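Local coordinates for GH3 beta-N-acetylglucosaminidase (Paenibacillaceae, PDB 6K5J), which hydrolyses beta-N-acetylglucosaminide linkages, releasing N-acetylglucosamine units, as a member of glycoside hydrolase family 3, at residues Met132-Pro136 / Ala168-Phe172; Leu138-Asn142 / Lys182-Gly188; Ser194-Leu198 / Glu271-Ile275; Leu198-Ala204 / His231-Ala236; Met228-Val232 / Leu242-Leu246. All coordinates share one frame. Numbering follows the deposited sequence.

Interaction 1: residues Met132-Pro136 / Ala168-Phe172; sequences MNFAP and AVRGF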
# COMPACT_ATOMS: atom_id res chain seq x y z
N MET A 132 8.04 10.71 5.72
CA MET A 132 7.43 10.59 4.40
C MET A 132 6.77 9.22 4.32
O MET A 132 7.24 8.25 4.93
CB MET A 132 8.48 10.76 3.29
CG MET A 132 7.90 10.87 1.87
SD MET A 132 9.22 11.25 0.68
CE MET A 132 8.26 11.86 -0.71
N ASN A 133 5.66 9.15 3.60
CA ASN A 133 4.95 7.89 3.41
C ASN A 133 4.59 7.78 1.94
O ASN A 133 4.12 8.76 1.35
CB ASN A 133 3.68 7.82 4.29
CG ASN A 133 3.10 6.40 4.41
OD1 ASN A 133 3.72 5.42 4.00
ND2 ASN A 133 1.90 6.30 5.00
N PHE A 134 4.82 6.62 1.35
CA PHE A 134 4.37 6.41 -0.02
C PHE A 134 2.92 5.95 0.01
O PHE A 134 2.57 4.79 -0.23
CB PHE A 134 5.30 5.44 -0.74
CG PHE A 134 6.64 6.04 -1.05
CD1 PHE A 134 6.76 7.41 -1.28
CD2 PHE A 134 7.78 5.27 -1.11
CE1 PHE A 134 7.98 7.99 -1.58
CE2 PHE A 134 9.02 5.84 -1.41
CZ PHE A 134 9.11 7.21 -1.64
N ALA A 135 2.06 6.91 0.31
CA ALA A 135 0.63 6.72 0.51
C ALA A 135 -0.02 8.10 0.54
O ALA A 135 0.65 9.08 0.87
CB ALA A 135 0.35 5.95 1.81
N PRO A 136 -1.32 8.19 0.21
CA PRO A 136 -2.22 7.10 -0.15
C PRO A 136 -2.20 6.76 -1.64
O PRO A 136 -1.93 7.63 -2.47
CB PRO A 136 -3.60 7.64 0.25
CG PRO A 136 -3.49 9.11 -0.07
CD PRO A 136 -2.03 9.49 0.24
N ALA A 168 -7.04 11.43 3.63
CA ALA A 168 -5.86 10.67 4.04
C ALA A 168 -4.60 11.52 3.91
O ALA A 168 -3.74 11.51 4.80
CB ALA A 168 -5.74 9.38 3.23
N VAL A 169 -4.46 12.23 2.79
CA VAL A 169 -3.35 13.17 2.62
C VAL A 169 -3.28 14.13 3.79
O VAL A 169 -2.20 14.36 4.37
CB VAL A 169 -3.48 13.93 1.29
CG1 VAL A 169 -2.46 15.08 1.25
CG2 VAL A 169 -3.25 12.99 0.12
N ARG A 170 -4.42 14.73 4.15
CA ARG A 170 -4.44 15.70 5.25
C ARG A 170 -4.06 15.05 6.58
O ARG A 170 -3.34 15.65 7.39
CB ARG A 170 -5.81 16.36 5.34
CG ARG A 170 -5.86 17.57 6.27
CD ARG A 170 -7.17 18.35 6.09
NE ARG A 170 -8.31 17.61 6.60
CZ ARG A 170 -8.71 17.62 7.87
NH1 ARG A 170 -8.04 18.34 8.76
NH2 ARG A 170 -9.76 16.92 8.24
N GLY A 171 -4.55 13.84 6.84
CA GLY A 171 -4.18 13.16 8.08
C GLY A 171 -2.70 12.86 8.18
O GLY A 171 -2.09 13.03 9.24
N PHE A 172 -2.09 12.41 7.07
CA PHE A 172 -0.64 12.20 7.06
C PHE A 172 0.09 13.52 7.30
O PHE A 172 0.98 13.61 8.15
CB PHE A 172 -0.18 11.60 5.73
CG PHE A 172 -0.58 10.16 5.52
CD1 PHE A 172 -0.42 9.21 6.52
CD2 PHE A 172 -1.08 9.75 4.29
CE1 PHE A 172 -0.78 7.89 6.31
CE2 PHE A 172 -1.47 8.43 4.06
CZ PHE A 172 -1.32 7.50 5.08
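This is beta-alpha packing in the TIM-barrel-type domain: the end of strand 132-133 and the turn after it lie against helix 158-174, which crosses over to the neighbouring parallel strand 178-184. The main bump from the helix is Phe-172, whose ring reaches into a hollow lined by Asn-133, Ala-135 and Pro-136; Ala-135 CB lies 3.8 Å from Phe-172 CE2. Pro-136, held behind a cis peptide bond, answers as a wedge in the opposite sense, its ring filling the notch between Ala-168, Val-169 and Phe-172, with CG 4.0 Å from Ala-168 CB and CD 4.0 Å from Phe-172 CE2. No hydrogen bond crosses between the segments; they meet by van der Waals fit. Asn-133 lays its amide beside the Phe-172 ring while bonding to Gln-84 O. Phe-134, centre of an inverse gamma turn, points away from the helix and touches the bound NAG. Helix 111-127 closes over Phe-172 through Ala-118 and Ile-121. The tightest apolar fit between the segments is Pro-136 CD against Val-169 CG2, 3.7 Å.

Interaction 2: residues Leu138-Asn142 / Lys182-Gly188; sequences LDINN and KHFPGHG. With NAG (2-acetamido-2-deoxy-beta-D-glucopyranose), chain B.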
# COMPACT_ATOMS: atom_id res chain seq x y z
N LEU A 138 -4.18 6.72 -4.77
CA LEU A 138 -5.38 7.29 -5.37
C LEU A 138 -5.80 6.52 -6.61
O LEU A 138 -6.56 7.04 -7.44
CB LEU A 138 -5.16 8.77 -5.72
CG LEU A 138 -4.88 9.69 -4.52
CD1 LEU A 138 -4.86 11.15 -4.99
CD2 LEU A 138 -5.94 9.48 -3.42
N ASP A 139 -5.31 5.29 -6.76
CA ASP A 139 -5.75 4.46 -7.87
C ASP A 139 -7.22 4.08 -7.68
O ASP A 139 -7.69 3.88 -6.56
CB ASP A 139 -4.87 3.22 -7.99
CG ASP A 139 -3.38 3.56 -8.05
OD1 ASP A 139 -2.97 4.30 -8.97
OD2 ASP A 139 -2.62 3.09 -7.18
N ILE A 140 -7.94 4.00 -8.79
CA ILE A 140 -9.37 3.70 -8.80
C ILE A 140 -9.52 2.31 -9.39
O ILE A 140 -9.32 2.11 -10.59
CB ILE A 140 -10.17 4.74 -9.61
CG1 ILE A 140 -10.00 6.14 -9.02
CG2 ILE A 140 -11.66 4.38 -9.62
CD1 ILE A 140 -10.29 7.28 -10.03
N ASN A 141 -9.86 1.33 -8.54
CA ASN A 141 -9.87 -0.07 -8.95
C ASN A 141 -11.21 -0.39 -9.62
O ASN A 141 -12.10 -1.02 -9.05
CB ASN A 141 -9.61 -0.99 -7.76
CG ASN A 141 -9.07 -2.34 -8.18
OD1 ASN A 141 -7.86 -2.53 -8.31
ND2 ASN A 141 -9.97 -3.30 -8.39
N ASN A 142 -11.35 0.09 -10.85
CA ASN A 142 -12.53 -0.16 -11.68
C ASN A 142 -12.43 -1.46 -12.47
O ASN A 142 -13.36 -1.79 -13.20
CB ASN A 142 -12.73 1.00 -12.65
CG ASN A 142 -11.60 1.11 -13.63
OD1 ASN A 142 -10.46 1.33 -13.23
ND2 ASN A 142 -11.88 0.89 -14.91
N LYS A 182 -0.29 8.14 -5.21
CA LYS A 182 0.25 7.22 -6.21
C LYS A 182 -0.90 6.41 -6.79
O LYS A 182 -1.97 6.31 -6.18
CB LYS A 182 1.34 6.32 -5.57
CG LYS A 182 0.82 5.33 -4.49
CD LYS A 182 2.00 4.60 -3.81
CE LYS A 182 1.53 3.44 -2.91
NZ LYS A 182 2.70 2.83 -2.16
N HIS A 183 -0.73 5.85 -8.00
CA HIS A 183 0.43 5.92 -8.87
C HIS A 183 0.03 6.71 -10.13
O HIS A 183 -0.72 6.19 -10.97
CB HIS A 183 0.91 4.52 -9.27
CG HIS A 183 1.19 3.60 -8.11
ND1 HIS A 183 0.20 2.94 -7.42
CD2 HIS A 183 2.36 3.22 -7.54
CE1 HIS A 183 0.74 2.19 -6.47
NE2 HIS A 183 2.06 2.35 -6.52
N PHE A 184 0.53 7.93 -10.25
CA PHE A 184 0.02 8.86 -11.26
C PHE A 184 0.41 8.41 -12.67
O PHE A 184 1.56 8.02 -12.89
CB PHE A 184 0.56 10.27 -10.97
CG PHE A 184 0.08 11.32 -11.94
CD1 PHE A 184 0.79 11.59 -13.11
CD2 PHE A 184 -1.08 12.04 -11.68
CE1 PHE A 184 0.34 12.55 -14.01
CE2 PHE A 184 -1.53 13.02 -12.57
CZ PHE A 184 -0.83 13.27 -13.74
N PRO A 185 -0.50 8.53 -13.66
CA PRO A 185 -1.84 9.12 -13.57
C PRO A 185 -2.97 8.14 -13.21
O PRO A 185 -4.13 8.49 -13.40
CB PRO A 185 -2.06 9.69 -14.98
CG PRO A 185 -1.31 8.74 -15.87
CD PRO A 185 -0.08 8.32 -15.06
N GLY A 186 -2.64 6.95 -12.70
CA GLY A 186 -3.70 6.07 -12.26
C GLY A 186 -3.51 4.64 -12.72
O GLY A 186 -3.60 4.35 -13.91
N HIS A 187 -3.27 3.73 -11.77
CA HIS A 187 -2.95 2.34 -12.01
C HIS A 187 -4.15 1.41 -11.84
O HIS A 187 -4.00 0.19 -11.97
CB HIS A 187 -1.82 1.91 -11.05
CG HIS A 187 -0.89 0.85 -11.58
ND1 HIS A 187 -1.34 -0.34 -12.13
CD2 HIS A 187 0.46 0.77 -11.57
CE1 HIS A 187 -0.30 -1.08 -12.47
NE2 HIS A 187 0.80 -0.44 -12.15
N GLY A 188 -5.35 1.95 -11.58
CA GLY A 188 -6.47 1.12 -11.16
C GLY A 188 -7.09 0.27 -12.25
O GLY A 188 -7.73 -0.74 -11.95
C1 NAG B . 6.57 -0.38 -6.03
C2 NAG B . 5.08 -0.10 -5.71
C3 NAG B . 4.91 1.23 -4.95
C4 NAG B . 5.87 1.32 -3.78
C5 NAG B . 7.29 1.10 -4.28
C6 NAG B . 8.34 1.17 -3.19
C7 NAG B . 3.16 -0.72 -7.15
C8 NAG B . 2.52 -0.53 -8.49
N2 NAG B . 4.31 -0.06 -6.95
O1 NAG B . 6.68 -1.70 -6.44
O3 NAG B . 3.57 1.34 -4.47
O4 NAG B . 5.78 2.60 -3.16
O5 NAG B . 7.36 -0.22 -4.84
O6 NAG B . 8.26 0.05 -2.32
O7 NAG B . 2.66 -1.42 -6.27
O HOH W 1 -6.70 4.52 -11.35
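Two cis peptide bonds, before His-183 and before Pro-185, fold segment 182-188 sharply back on itself around the carboxylate of Asp-139. Asp-139 OD1 accepts the backbone amides of His-183 and His-187, each N at 2.9 Å, while Asp-139 OD2 takes the ring proton of His-183 ND1 at 2.8 Å. One buried acid thus fixes both the turn and the orientation of an imidazole. The sequence KHFPGHG, at the C-terminal end of barrel strand 178-184, matches the signature of NagZ-type family 3 enzymes. Here its first two side chains hold the sugar: His-183 NE2 is hydrogen-bonded to NAG O3 at 2.7 Å, Lys-182 NZ donates to NAG O3 at 2.9 Å, and the acetamido methyl C8 lies over a face of the His-183 ring. Lys-182 NZ also bonds to Phe-134 O and forms a salt bridge with Glu-85. Farther along, Gly-188 CA comes within 3.1 Å of Ile-140 O, where a CB would clash; a water bridges Ile-140 N and Gly-188 N, 2.9 Å from each.

Interaction 3: residues Ser194-Leu198 / Glu271-Ile275; sequences SHHAL and EMNAI. With NAG (2-acetamido-2-deoxy-beta-D-glucopyranose), chain B.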
# COMPACT_ATOMS: atom_id res chain seq x y z
N SER A 194 2.82 -3.85 -13.00
CA SER A 194 4.06 -3.20 -13.43
C SER A 194 5.29 -3.74 -12.71
O SER A 194 6.42 -3.40 -13.10
CB SER A 194 3.95 -1.68 -13.24
OG SER A 194 3.38 -1.33 -11.98
N HIS A 195 5.12 -4.58 -11.67
CA HIS A 195 6.27 -5.29 -11.12
C HIS A 195 6.86 -6.26 -12.14
O HIS A 195 8.07 -6.52 -12.12
CB HIS A 195 5.89 -6.09 -9.87
CG HIS A 195 5.56 -5.25 -8.68
ND1 HIS A 195 4.29 -4.77 -8.44
CD2 HIS A 195 6.31 -4.85 -7.62
CE1 HIS A 195 4.28 -4.09 -7.31
NE2 HIS A 195 5.49 -4.12 -6.79
N HIS A 196 6.03 -6.81 -13.02
CA HIS A 196 6.42 -7.93 -13.87
C HIS A 196 6.35 -7.65 -15.35
O HIS A 196 6.99 -8.37 -16.12
CB HIS A 196 5.52 -9.16 -13.58
CG HIS A 196 5.46 -9.53 -12.13
ND1 HIS A 196 6.59 -9.75 -11.38
CD2 HIS A 196 4.41 -9.68 -11.29
CE1 HIS A 196 6.24 -10.04 -10.14
NE2 HIS A 196 4.92 -10.00 -10.06
N ALA A 197 5.59 -6.64 -15.77
CA ALA A 197 5.36 -6.35 -17.17
C ALA A 197 5.21 -4.84 -17.32
O ALA A 197 5.26 -4.09 -16.34
CB ALA A 197 4.11 -7.09 -17.68
N LEU A 198 5.03 -4.40 -18.57
CA LEU A 198 4.77 -2.99 -18.89
C LEU A 198 3.30 -2.85 -19.26
O LEU A 198 2.92 -3.06 -20.42
CB LEU A 198 5.67 -2.54 -20.04
CG LEU A 198 5.62 -1.07 -20.47
CD1 LEU A 198 5.94 -0.14 -19.30
CD2 LEU A 198 6.61 -0.85 -21.61
N GLU A 271 13.67 -0.52 -9.94
CA GLU A 271 14.04 -1.92 -10.04
C GLU A 271 12.92 -2.79 -10.60
O GLU A 271 13.18 -3.93 -11.00
CB GLU A 271 14.49 -2.44 -8.68
CG GLU A 271 15.56 -1.56 -8.01
CD GLU A 271 16.45 -2.34 -7.09
OE1 GLU A 271 17.00 -1.75 -6.14
OE2 GLU A 271 16.61 -3.57 -7.32
N MET A 272 11.68 -2.28 -10.65
CA MET A 272 10.56 -3.03 -11.21
C MET A 272 10.79 -3.35 -12.69
O MET A 272 11.41 -2.57 -13.42
CB MET A 272 9.25 -2.24 -11.04
CG MET A 272 8.78 -2.09 -9.59
SD MET A 272 7.59 -0.73 -9.38
CE MET A 272 6.09 -1.51 -9.95
N ASN A 273 10.28 -4.51 -13.12
CA ASN A 273 10.50 -4.98 -14.49
C ASN A 273 10.10 -3.94 -15.52
O ASN A 273 10.75 -3.82 -16.57
CB ASN A 273 9.71 -6.27 -14.74
CG ASN A 273 10.46 -7.52 -14.32
OD1 ASN A 273 11.43 -7.44 -13.56
ND2 ASN A 273 10.02 -8.68 -14.81
N ALA A 274 9.02 -3.20 -15.27
CA ALA A 274 8.56 -2.23 -16.26
C ALA A 274 9.66 -1.25 -16.65
O ALA A 274 9.67 -0.76 -17.79
CB ALA A 274 7.33 -1.49 -15.74
N ILE A 275 10.59 -0.96 -15.75
CA ILE A 275 11.73 -0.10 -16.04
C ILE A 275 13.01 -0.90 -16.25
O ILE A 275 13.69 -0.73 -17.27
CB ILE A 275 11.93 0.95 -14.92
CG1 ILE A 275 10.66 1.79 -14.69
CG2 ILE A 275 13.10 1.87 -15.28
CD1 ILE A 275 10.23 2.60 -15.90
C1 NAG B . 6.57 -0.38 -6.03
C2 NAG B . 5.08 -0.10 -5.71
C3 NAG B . 4.91 1.23 -4.95
C4 NAG B . 5.87 1.32 -3.78
C5 NAG B . 7.29 1.10 -4.28
C6 NAG B . 8.34 1.17 -3.19
C7 NAG B . 3.16 -0.72 -7.15
C8 NAG B . 2.52 -0.53 -8.49
N2 NAG B . 4.31 -0.06 -6.95
O1 NAG B . 6.68 -1.70 -6.44
O3 NAG B . 3.57 1.34 -4.47
O4 NAG B . 5.78 2.60 -3.16
O5 NAG B . 7.36 -0.22 -4.84
O6 NAG B . 8.26 0.05 -2.32
O7 NAG B . 2.66 -1.42 -6.27
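A loop and the start of a short helix meet beside the bound NAG at the mouth of the TIM-barrel-type domain: segment 194-198, from the long connection after strand 178-184, and segment 271-275, where Met-272 is the N-cap of helix 273-276. Ser-194 comes first. Its OG, hydrogen-bonded to His-187, lies 3.4 Å from Met-272 CE, and its carbonyl O accepts a weak hydrogen bond from Ala-274 N at 3.4 Å. His-195 turns its CB away from segment 271-275, yet Met-272 reaches over its ring: the CE methyl stands 3.9 Å from the ring centroid, almost on the normal, a CH-pi contact. His-195 ND1 binds Asp-193, and His-195 NE2 lies 2.7 Å from NAG O1, the anomeric oxygen. This Asp-Ser-His pattern is consistent with the His-Asp pair that NagZ-type family 3 enzymes use as general acid/base. The backbone of His-195 is held too, its O accepting Asn-273 N at 3.2 Å. Next, the carbonyl of His-196 receives a weak, 3.3 Å bond from Asn-273 ND2. Successive carbonyls of the loop therefore face the start of the helix, two of them taking amides of its first turn. Ala-197 presents its O to the Ala-274 methyl, and Leu-198 completes the walk with CD1 4.1 Å from Ala-274 CB.

Interaction 4: residues Leu198-Ala204 / His231-Ala236; sequences LPTVPHA and HVLFPA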
# COMPACT_ATOMS: atom_id res chain seq x y z
N LEU A 198 5.03 -4.40 -18.57
CA LEU A 198 4.77 -2.99 -18.89
C LEU A 198 3.30 -2.85 -19.26
O LEU A 198 2.92 -3.06 -20.42
CB LEU A 198 5.67 -2.54 -20.04
CG LEU A 198 5.62 -1.07 -20.47
CD1 LEU A 198 5.94 -0.14 -19.30
CD2 LEU A 198 6.61 -0.85 -21.61
N PRO A 199 2.43 -2.51 -18.31
CA PRO A 199 1.00 -2.48 -18.60
C PRO A 199 0.62 -1.26 -19.43
O PRO A 199 1.34 -0.26 -19.49
CB PRO A 199 0.35 -2.40 -17.20
CG PRO A 199 1.49 -2.66 -16.21
CD PRO A 199 2.72 -2.17 -16.91
N THR A 200 -0.54 -1.37 -20.07
CA THR A 200 -1.12 -0.29 -20.87
C THR A 200 -2.51 0.02 -20.35
O THR A 200 -3.29 -0.89 -20.05
CB THR A 200 -1.21 -0.67 -22.35
OG1 THR A 200 0.10 -0.94 -22.86
CG2 THR A 200 -1.85 0.47 -23.17
N VAL A 201 -2.80 1.31 -20.21
CA VAL A 201 -4.16 1.82 -20.03
C VAL A 201 -4.51 2.53 -21.33
O VAL A 201 -4.03 3.64 -21.57
CB VAL A 201 -4.26 2.75 -18.81
CG1 VAL A 201 -5.67 3.34 -18.69
CG2 VAL A 201 -3.89 1.99 -17.54
N PRO A 202 -5.30 1.91 -22.22
CA PRO A 202 -5.43 2.42 -23.59
C PRO A 202 -6.49 3.50 -23.79
O PRO A 202 -6.64 3.99 -24.91
CB PRO A 202 -5.80 1.16 -24.36
CG PRO A 202 -6.61 0.36 -23.39
CD PRO A 202 -6.04 0.65 -22.01
N HIS A 203 -7.20 3.90 -22.74
CA HIS A 203 -8.42 4.67 -22.91
C HIS A 203 -8.15 6.09 -23.39
O HIS A 203 -7.06 6.64 -23.22
CB HIS A 203 -9.18 4.70 -21.59
CG HIS A 203 -9.40 3.35 -21.01
ND1 HIS A 203 -10.19 2.40 -21.63
CD2 HIS A 203 -8.90 2.76 -19.90
CE1 HIS A 203 -10.19 1.29 -20.91
NE2 HIS A 203 -9.42 1.48 -19.86
N ALA A 204 -9.19 6.68 -23.98
CA ALA A 204 -9.14 8.03 -24.50
C ALA A 204 -9.03 9.04 -23.37
O ALA A 204 -9.37 8.78 -22.21
CB ALA A 204 -10.38 8.34 -25.34
N HIS A 231 4.55 3.03 -13.63
CA HIS A 231 5.29 2.45 -14.75
C HIS A 231 4.32 1.83 -15.77
O HIS A 231 4.35 0.64 -16.05
CB HIS A 231 6.27 1.37 -14.28
CG HIS A 231 7.29 1.83 -13.28
ND1 HIS A 231 7.84 3.09 -13.28
CD2 HIS A 231 7.89 1.15 -12.27
CE1 HIS A 231 8.73 3.18 -12.30
NE2 HIS A 231 8.78 2.01 -11.68
N VAL A 232 3.44 2.67 -16.30
CA VAL A 232 2.32 2.23 -17.13
C VAL A 232 2.24 3.11 -18.37
O VAL A 232 2.45 4.32 -18.29
CB VAL A 232 1.00 2.25 -16.31
CG1 VAL A 232 -0.23 1.99 -17.20
CG2 VAL A 232 1.08 1.24 -15.16
N LEU A 233 1.95 2.50 -19.52
CA LEU A 233 1.78 3.24 -20.76
C LEU A 233 0.38 3.84 -20.85
O LEU A 233 -0.62 3.16 -20.58
CB LEU A 233 1.99 2.33 -21.97
CG LEU A 233 3.33 1.60 -22.00
CD1 LEU A 233 3.28 0.46 -23.02
CD2 LEU A 233 4.42 2.60 -22.36
N PHE A 234 0.30 5.11 -21.25
CA PHE A 234 -0.96 5.82 -21.49
C PHE A 234 -0.90 6.42 -22.89
O PHE A 234 -0.57 7.59 -23.06
CB PHE A 234 -1.20 6.90 -20.43
CG PHE A 234 -1.40 6.36 -19.03
CD1 PHE A 234 -0.30 6.05 -18.24
CD2 PHE A 234 -2.67 6.16 -18.53
CE1 PHE A 234 -0.47 5.54 -16.96
CE2 PHE A 234 -2.85 5.65 -17.25
CZ PHE A 234 -1.75 5.34 -16.46
N PRO A 235 -1.23 5.63 -23.92
CA PRO A 235 -1.12 6.13 -25.30
C PRO A 235 -1.95 7.38 -25.60
O PRO A 235 -1.61 8.10 -26.54
CB PRO A 235 -1.60 4.95 -26.16
CG PRO A 235 -2.28 4.00 -25.19
CD PRO A 235 -1.59 4.20 -23.88
N ALA A 236 -3.02 7.66 -24.85
CA ALA A 236 -3.77 8.89 -25.09
C ALA A 236 -2.98 10.13 -24.70
O ALA A 236 -3.30 11.23 -25.16
CB ALA A 236 -5.10 8.88 -24.34
O HOH W 2 -4.36 6.11 -22.71
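Val-201 forms the apolar centre, its side chain fitted between Val-232 and Phe-234: Val-201 CG2 lies 3.7 Å from Val-232 CG1, and Val-201 CB lies 3.6 Å from Phe-234 CE2. The ring of Phe-234 continues inward to Pro-185. Pro-199 extends this patch, its CG 4.1 Å from Val-232 CG2. Across the backbone, Leu-233 makes a second cluster with Leu-198 and Thr-200, its CD1 3.8 Å from Leu-198 CG and 3.5 Å from Thr-200 OG1. Between these two faces the main chains run side by side, 26° apart end to end, and join in a single bridge of parallel type. Leu-233 N donates to Pro-199 O at 2.8 Å, and Leu-233 O accepts Val-201 N at 2.9 Å, so one residue supplies both bonds around Thr-200. Beyond the bridge no further direct backbone hydrogen bond forms, though the chains stay in touch. Pro-235 packs its CD 3.8 Å from Thr-200 CG2, and a water takes over, donating to Val-201 O (2.7 Å) and His-203 O (2.8 Å) and accepting from Ala-236 N (3.0 Å). The side chain of His-203 turns away to Asp-189. Such pairing of loops that follow adjacent parallel strands, here 178-184 and 226-229, belongs to the C-terminal mouth of a TIM-barrel-type domain, the side on which NAG is bound.

Interaction 5: residues Met228-Val232 / Leu242-Leu246; sequences MTAHV and LPATL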
# COMPACT_ATOMS: atom_id res chain seq x y z
N MET A 228 3.81 10.13 -6.77
CA MET A 228 4.60 9.04 -7.34
C MET A 228 3.98 8.59 -8.66
O MET A 228 2.76 8.46 -8.78
CB MET A 228 4.70 7.85 -6.38
CG MET A 228 5.33 6.59 -7.00
SD MET A 228 5.40 5.19 -5.84
CE MET A 228 6.70 5.72 -4.73
N THR A 229 4.83 8.32 -9.65
CA THR A 229 4.36 7.94 -10.98
C THR A 229 4.06 6.45 -11.06
O THR A 229 4.41 5.66 -10.17
CB THR A 229 5.40 8.32 -12.05
OG1 THR A 229 6.57 7.53 -11.86
CG2 THR A 229 5.77 9.78 -11.94
N ALA A 230 3.39 6.05 -12.15
CA ALA A 230 3.14 4.66 -12.50
C ALA A 230 3.98 4.24 -13.70
O ALA A 230 4.10 4.99 -14.67
CB ALA A 230 1.66 4.45 -12.83
N HIS A 231 4.55 3.03 -13.63
CA HIS A 231 5.29 2.45 -14.75
C HIS A 231 4.32 1.83 -15.77
O HIS A 231 4.35 0.64 -16.05
CB HIS A 231 6.27 1.37 -14.28
CG HIS A 231 7.29 1.83 -13.28
ND1 HIS A 231 7.84 3.09 -13.28
CD2 HIS A 231 7.89 1.15 -12.27
CE1 HIS A 231 8.73 3.18 -12.30
NE2 HIS A 231 8.78 2.01 -11.68
N VAL A 232 3.44 2.67 -16.30
CA VAL A 232 2.32 2.23 -17.13
C VAL A 232 2.24 3.11 -18.37
O VAL A 232 2.45 4.32 -18.29
CB VAL A 232 1.00 2.25 -16.31
CG1 VAL A 232 -0.23 1.99 -17.20
CG2 VAL A 232 1.08 1.24 -15.16
N LEU A 242 6.78 4.82 -23.87
CA LEU A 242 7.41 5.26 -22.62
C LEU A 242 6.36 5.20 -21.52
O LEU A 242 5.28 5.81 -21.66
CB LEU A 242 7.95 6.69 -22.74
CG LEU A 242 9.10 6.93 -23.72
CD1 LEU A 242 9.30 8.44 -23.92
CD2 LEU A 242 10.37 6.28 -23.20
N PRO A 243 6.61 4.50 -20.42
CA PRO A 243 5.67 4.56 -19.29
C PRO A 243 5.64 5.97 -18.72
O PRO A 243 6.53 6.79 -18.97
CB PRO A 243 6.25 3.55 -18.29
CG PRO A 243 7.70 3.51 -18.60
CD PRO A 243 7.84 3.75 -20.09
N ALA A 244 4.58 6.25 -17.94
CA ALA A 244 4.41 7.59 -17.38
C ALA A 244 5.67 8.06 -16.66
O ALA A 244 6.04 9.23 -16.74
CB ALA A 244 3.22 7.60 -16.42
N THR A 245 6.34 7.14 -15.95
CA THR A 245 7.57 7.47 -15.23
C THR A 245 8.63 8.10 -16.13
O THR A 245 9.42 8.93 -15.67
CB THR A 245 8.14 6.20 -14.58
OG1 THR A 245 7.15 5.65 -13.70
CG2 THR A 245 9.42 6.50 -13.80
N LEU A 246 8.68 7.70 -17.40
CA LEU A 246 9.70 8.15 -18.33
C LEU A 246 9.16 9.07 -19.42
O LEU A 246 9.85 9.32 -20.41
CB LEU A 246 10.39 6.94 -18.97
CG LEU A 246 10.92 5.89 -17.99
CD1 LEU A 246 11.69 4.78 -18.71
CD2 LEU A 246 11.79 6.53 -16.91
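Thr-245 gives up more area than any other residue here, followed by Ala-244 and His-231, and the contact is organised round these three. The hydroxyl of Thr-245 sits between two side chains of segment 228-232: its OG1 is hydrogen-bonded to Thr-229 OG1 at 2.7 Å and to His-231 ND1 at 2.7 Å, reaching the imidazole at its edge. Its backbone N makes a weak bond of 3.4 Å to Ala-230 O. Ala-244 sets its methyl against that same carbonyl, CB to Ala-230 O 3.3 Å, and donates its N to Val-232 O at 2.9 Å. His-231, the centre of an inverse gamma turn, points its CB away, but the ring swings back to Thr-245; its other nitrogen, NE2, bonds to the backbone O of the modified cysteine, 3-sulfinoalanine, at position 269. Pro-243 CB packs 3.6 Å from His-231 C. The loop leaving barrel strand 226-229 is thus folded back on its own 3-10 turn, just before helix 249-258. Thr-245 OG1 has one proton to give, so with both close bonds formed, at least one of Thr-229 OG1 and His-231 ND1 must act as donor towards it: a coupled polar network in a fully buried setting.

Interactions 1, 2 and 5 reach the same parallel sheet: strand 178-184 of interaction 2 is flanked by 132-133 and 226-229, with Pro-136 O 3.2 Å from Lys-182 N and Phe-184 N 2.7 Å from Met-228 O. Phe-134 CG also meets Met-228 CE at 3.7 Å, near NAG. Interactions 2 and 3 both touch the sugar, most closely at O3 and O1, and are tied by His-187 NE2 and Ser-194 OG, 2.7 Å apart. Interactions 4 and 5 share His-231 and Val-232, with centres about 9 Å apart. His-231 CD2 lies 3.5 Å from Met-272 SD, linking both to interaction 3 and, through it, to the sugar site.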